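Local coordinates for protein putative oxidoreductase yhhX (Escherichia coli K-12, PDB 3F4L) that probably acts as an NADP+-dependent scyllo-inositol dehydrogenase of the Gfo/Idh/MocA family, at residues H52-D56 with L57-L61; T99-L102 with A103-K106. All blocks are in the same frame, centred on the assembly; numbering follows the deposited sequence.

Contact 1: residues H52-D56 with L57-L61; sequences HFTSD and LDEVL
T54 and V60 make the tightly packed side of this strand-to-helix turn: CG2 of T54 lies 3.8 Å from CG2 of V60, and both residues are buried. V60 also rests on H33 and A6, and L57 on F35 and I8, so the short helix 58-61 is seated on neighbouring strands of the parallel sheet in the Rossmann domain. T54 places its hydroxyl anti to the backbone N (chi1 171°), which carries OG1 forward along the chain to accept from D56 N at 2.9 Å with an N-H...O angle of 163°. This is an ST turn, and it bends the chain as it leaves strand 52-54. Two bonds that join D56 to the helix start are weak: D58 N reaches D56 OD1 at 3.1 Å in a bent capping bond, and E59 N makes a similarly bent one to D56 O.

The looser, exposed side is polar. E59 swings its carboxylate back over the turn, where OE1 meets the edge of the H52 ring in its plane; the weak bond from H52 NE2 to E59 OE1 is long at 3.4 Å but nearly straight (169°), with ring and carboxylate almost coplanar. The D56 carboxylate stands nearly perpendicular to that of E59, and D56 OD2 comes within 2.8 Å of E59 OE2, two acceptors that would repel if both were fully ionised. Such proximity, with D58 also nearby, would probably raise the proton affinity of one carboxylate; it could also favour a protonated H52, though a neutral ring with its proton on NE2 would make the same bond.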
loop_
_atom_site.group_PDB
_atom_site.type_symbol
_atom_site.label_atom_id
_atom_site.label_comp_id
_atom_site.label_asym_id
_atom_site.label_seq_id
_atom_site.Cartn_x
_atom_site.Cartn_y
_atom_site.Cartn_z
ATOM N N HIS A 52 -3.912 -10.674 46.900
ATOM C CA HIS A 52 -3.503 -11.985 47.392
ATOM C C HIS A 52 -2.866 -12.751 46.236
ATOM O O HIS A 52 -3.557 -13.114 45.279
ATOM C CB HIS A 52 -4.716 -12.765 47.911
ATOM C CG HIS A 52 -4.433 -14.207 48.217
ATOM N ND1 HIS A 52 -3.525 -14.607 49.177
ATOM C CD2 HIS A 52 -4.936 -15.347 47.685
ATOM C CE1 HIS A 52 -3.484 -15.926 49.224
ATOM N NE2 HIS A 52 -4.330 -16.402 48.327
ATOM N N PHE A 53 -1.555 -12.976 46.308
ATOM C CA PHE A 53 -0.851 -13.725 45.272
ATOM C C PHE A 53 -0.855 -15.193 45.673
ATOM O O PHE A 53 -0.644 -15.520 46.830
ATOM C CB PHE A 53 0.592 -13.230 45.121
ATOM C CG PHE A 53 0.700 -11.865 44.506
ATOM C CD1 PHE A 53 0.649 -10.720 45.294
ATOM C CD2 PHE A 53 0.815 -11.723 43.130
ATOM C CE1 PHE A 53 0.710 -9.452 44.706
ATOM C CE2 PHE A 53 0.877 -10.463 42.537
ATOM C CZ PHE A 53 0.823 -9.325 43.327
ATOM N N THR A 54 -1.071 -16.081 44.716
ATOM C CA THR A 54 -1.140 -17.500 45.024
ATOM C C THR A 54 -0.686 -18.377 43.866
ATOM O O THR A 54 -0.701 -17.953 42.711
ATOM C CB THR A 54 -2.601 -17.879 45.395
ATOM O OG1 THR A 54 -2.738 -19.300 45.497
ATOM C CG2 THR A 54 -3.557 -17.361 44.341
ATOM N N SER A 55 -0.282 -19.602 44.191
ATOM C CA SER A 55 0.149 -20.568 43.195
ATOM C C SER A 55 -0.844 -21.724 43.169
ATOM O O SER A 55 -0.610 -22.750 42.530
ATOM C CB SER A 55 1.551 -21.078 43.515
ATOM O OG SER A 55 2.509 -20.063 43.262
ATOM N N ASP A 56 -1.956 -21.541 43.877
ATOM C CA ASP A 56 -3.027 -22.528 43.933
ATOM C C ASP A 56 -4.194 -21.933 43.146
ATOM O O ASP A 56 -4.906 -21.054 43.635
ATOM C CB ASP A 56 -3.430 -22.787 45.392
ATOM C CG ASP A 56 -4.649 -23.689 45.522
ATOM O OD1 ASP A 56 -5.092 -24.273 44.506
ATOM O OD2 ASP A 56 -5.162 -23.815 46.658
ATOM N N LEU A 57 -4.378 -22.416 41.921
ATOM C CA LEU A 57 -5.433 -21.904 41.061
ATOM C C LEU A 57 -6.822 -22.129 41.641
ATOM O O LEU A 57 -7.706 -21.293 41.479
ATOM C CB LEU A 57 -5.317 -22.538 39.673
ATOM C CG LEU A 57 -6.275 -22.066 38.571
ATOM C CD1 LEU A 57 -6.440 -20.555 38.597
ATOM C CD2 LEU A 57 -5.736 -22.521 37.233
ATOM N N ASP A 58 -7.017 -23.246 42.333
ATOM C CA ASP A 58 -8.324 -23.528 42.913
ATOM C C ASP A 58 -8.764 -22.456 43.906
ATOM O O ASP A 58 -9.953 -22.142 43.996
ATOM C CB ASP A 58 -8.330 -24.909 43.571
ATOM C CG ASP A 58 -8.349 -26.029 42.549
ATOM O OD1 ASP A 58 -9.179 -25.963 41.618
ATOM O OD2 ASP A 58 -7.545 -26.974 42.672
ATOM N N GLU A 59 -7.806 -21.893 44.641
ATOM C CA GLU A 59 -8.097 -20.837 45.610
ATOM C C GLU A 59 -8.711 -19.615 44.930
ATOM O O GLU A 59 -9.314 -18.761 45.584
ATOM C CB GLU A 59 -6.819 -20.417 46.336
ATOM C CG GLU A 59 -6.500 -21.242 47.567
ATOM C CD GLU A 59 -5.131 -20.923 48.131
ATOM O OE1 GLU A 59 -4.765 -19.727 48.140
ATOM O OE2 GLU A 59 -4.428 -21.865 48.567
ATOM N N VAL A 60 -8.540 -19.529 43.617
ATOM C CA VAL A 60 -9.089 -18.413 42.858
ATOM C C VAL A 60 -10.423 -18.809 42.226
ATOM O O VAL A 60 -11.434 -18.132 42.410
ATOM C CB VAL A 60 -8.126 -17.962 41.731
ATOM C CG1 VAL A 60 -8.734 -16.801 40.981
ATOM C CG2 VAL A 60 -6.771 -17.569 42.317
ATOM N N LEU A 61 -10.422 -19.917 41.491
ATOM C CA LEU A 61 -11.633 -20.380 40.823
ATOM C C LEU A 61 -12.751 -20.765 41.786
ATOM O O LEU A 61 -13.920 -20.798 41.400
ATOM C CB LEU A 61 -11.307 -21.552 39.894
ATOM C CG LEU A 61 -10.315 -21.213 38.777
ATOM C CD1 LEU A 61 -10.162 -22.411 37.845
ATOM C CD2 LEU A 61 -10.802 -19.990 38.011
#

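Contact 2: residues T99-L102 with A103-K106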
loop_
_atom_site.group_PDB
_atom_site.type_symbol
_atom_site.label_atom_id
_atom_site.label_comp_id
_atom_site.label_asym_id
_atom_site.label_seq_id
_atom_site.Cartn_x
_atom_site.Cartn_y
_atom_site.Cartn_z
ATOM N N THR A 99 -7.120 -18.264 21.276
ATOM C CA THR A 99 -6.942 -19.713 21.291
ATOM C C THR A 99 -5.974 -20.047 20.178
ATOM O O THR A 99 -5.736 -19.225 19.290
ATOM C CB THR A 99 -8.260 -20.485 21.019
ATOM O OG1 THR A 99 -8.888 -19.969 19.837
ATOM C CG2 THR A 99 -9.206 -20.365 22.203
ATOM N N PRO A 100 -5.385 -21.250 20.216
ATOM C CA PRO A 100 -4.446 -21.609 19.155
ATOM C C PRO A 100 -5.162 -21.815 17.828
ATOM O O PRO A 100 -4.576 -21.601 16.761
ATOM C CB PRO A 100 -3.821 -22.912 19.664
ATOM C CG PRO A 100 -3.936 -22.790 21.167
ATOM C CD PRO A 100 -5.333 -22.231 21.315
ATOM N N THR A 101 -6.429 -22.218 17.896
ATOM C CA THR A 101 -7.202 -22.493 16.690
ATOM C C THR A 101 -8.641 -21.995 16.676
ATOM O O THR A 101 -9.222 -21.658 17.712
ATOM C CB THR A 101 -7.247 -24.003 16.412
ATOM O OG1 THR A 101 -8.159 -24.630 17.325
ATOM C CG2 THR A 101 -5.874 -24.610 16.594
ATOM N N LEU A 102 -9.218 -21.990 15.478
ATOM C CA LEU A 102 -10.590 -21.548 15.257
ATOM C C LEU A 102 -11.583 -22.464 15.978
ATOM O O LEU A 102 -12.528 -21.996 16.621
ATOM C CB LEU A 102 -10.861 -21.527 13.750
ATOM C CG LEU A 102 -12.146 -20.917 13.188
ATOM C CD1 LEU A 102 -12.295 -19.477 13.655
ATOM C CD2 LEU A 102 -12.100 -20.986 11.658
ATOM N N ALA A 103 -11.367 -23.772 15.875
ATOM C CA ALA A 103 -12.246 -24.738 16.529
ATOM C C ALA A 103 -12.270 -24.527 18.053
ATOM O O ALA A 103 -13.340 -24.501 18.662
ATOM C CB ALA A 103 -11.796 -26.165 16.195
ATOM N N GLN A 104 -11.100 -24.377 18.670
ATOM C CA GLN A 104 -11.050 -24.159 20.114
ATOM C C GLN A 104 -11.793 -22.884 20.495
ATOM O O GLN A 104 -12.460 -22.833 21.529
ATOM C CB GLN A 104 -9.606 -24.072 20.607
ATOM C CG GLN A 104 -8.918 -25.410 20.716
ATOM C CD GLN A 104 -7.464 -25.282 21.103
ATOM O OE1 GLN A 104 -6.629 -24.861 20.300
ATOM N NE2 GLN A 104 -7.151 -25.635 22.341
ATOM N N ALA A 105 -11.666 -21.853 19.665
ATOM C CA ALA A 105 -12.348 -20.592 19.923
ATOM C C ALA A 105 -13.848 -20.856 19.897
ATOM O O ALA A 105 -14.585 -20.434 20.787
ATOM C CB ALA A 105 -11.984 -19.568 18.861
ATOM N N LYS A 106 -14.294 -21.573 18.873
ATOM C CA LYS A 106 -15.708 -21.886 18.743
ATOM C C LYS A 106 -16.191 -22.690 19.940
ATOM O O LYS A 106 -17.323 -22.524 20.383
ATOM C CB LYS A 106 -15.961 -22.655 17.443
ATOM C CG LYS A 106 -15.697 -21.820 16.197
ATOM C CD LYS A 106 -16.106 -22.539 14.917
ATOM C CE LYS A 106 -15.957 -21.607 13.730
ATOM N NZ LYS A 106 -16.145 -22.279 12.420
#
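The carbonyl oxygen T101 O is gripped by two donors: the hydroxyl T99 OG1 at 2.7 Å and the backbone A105 N at 3.1 Å. They arrive from opposite faces of the carbonyl plane. T99 OG1 sits between its own backbone N and carbonyl carbon (chi1 51°), which directs the hydroxyl toward the first turn of the helix and also brings it to 3.3 Å from A105 CB. T99 CG2 leans on the backbone of A105, and both residues pack against L326 of helix 319-331.

T101 is the N-cap of helix 102-115, which follows strand 91-94 in the Rossmann domain. Its OG1 accepts from Q104 N at 3.2 Å along an almost straight line (169°), satisfying an amide in the first turn. Q104, with CG anti to its carbonyl carbon and the chain extended beyond, lays its amide beside the cap, where OE1 takes a weak, long bond from the same hydroxyl. The Q104 side chain crosses that of P100 at about a right angle, and Q104 OE1 touches P100 CD, 3.1 Å away. At the next residue along from A105, K106 N bonds to L102 O at 2.9 Å, while the extended K106 chain passes L102 obliquely, CE lying 3.9 Å from L102 CG. L102 and K106 both touch L323 of helix 319-331, and L102 N adds a weak bond to E330 OE2.

Both contacts lie within the NAD-binding Rossmann domain and follow one another along the chain, contact 1 closing well before contact 2 opens. Their centres are 26 Å apart and their nearest atoms about 15 Å, so they do not touch. Each marks the entry into a helix after a strand of the same six-stranded parallel sheet: contact 1 after the edge strand 52-54, contact 2 after 91-94, which adjoins the other edge strand, 119-121. Contact 1 is remote from the chain's centre, about 27 Å between centres, whereas contact 2, about 17 Å from it, meets helix 319-331, consistent with a position where the nucleotide-binding and C-terminal parts meet.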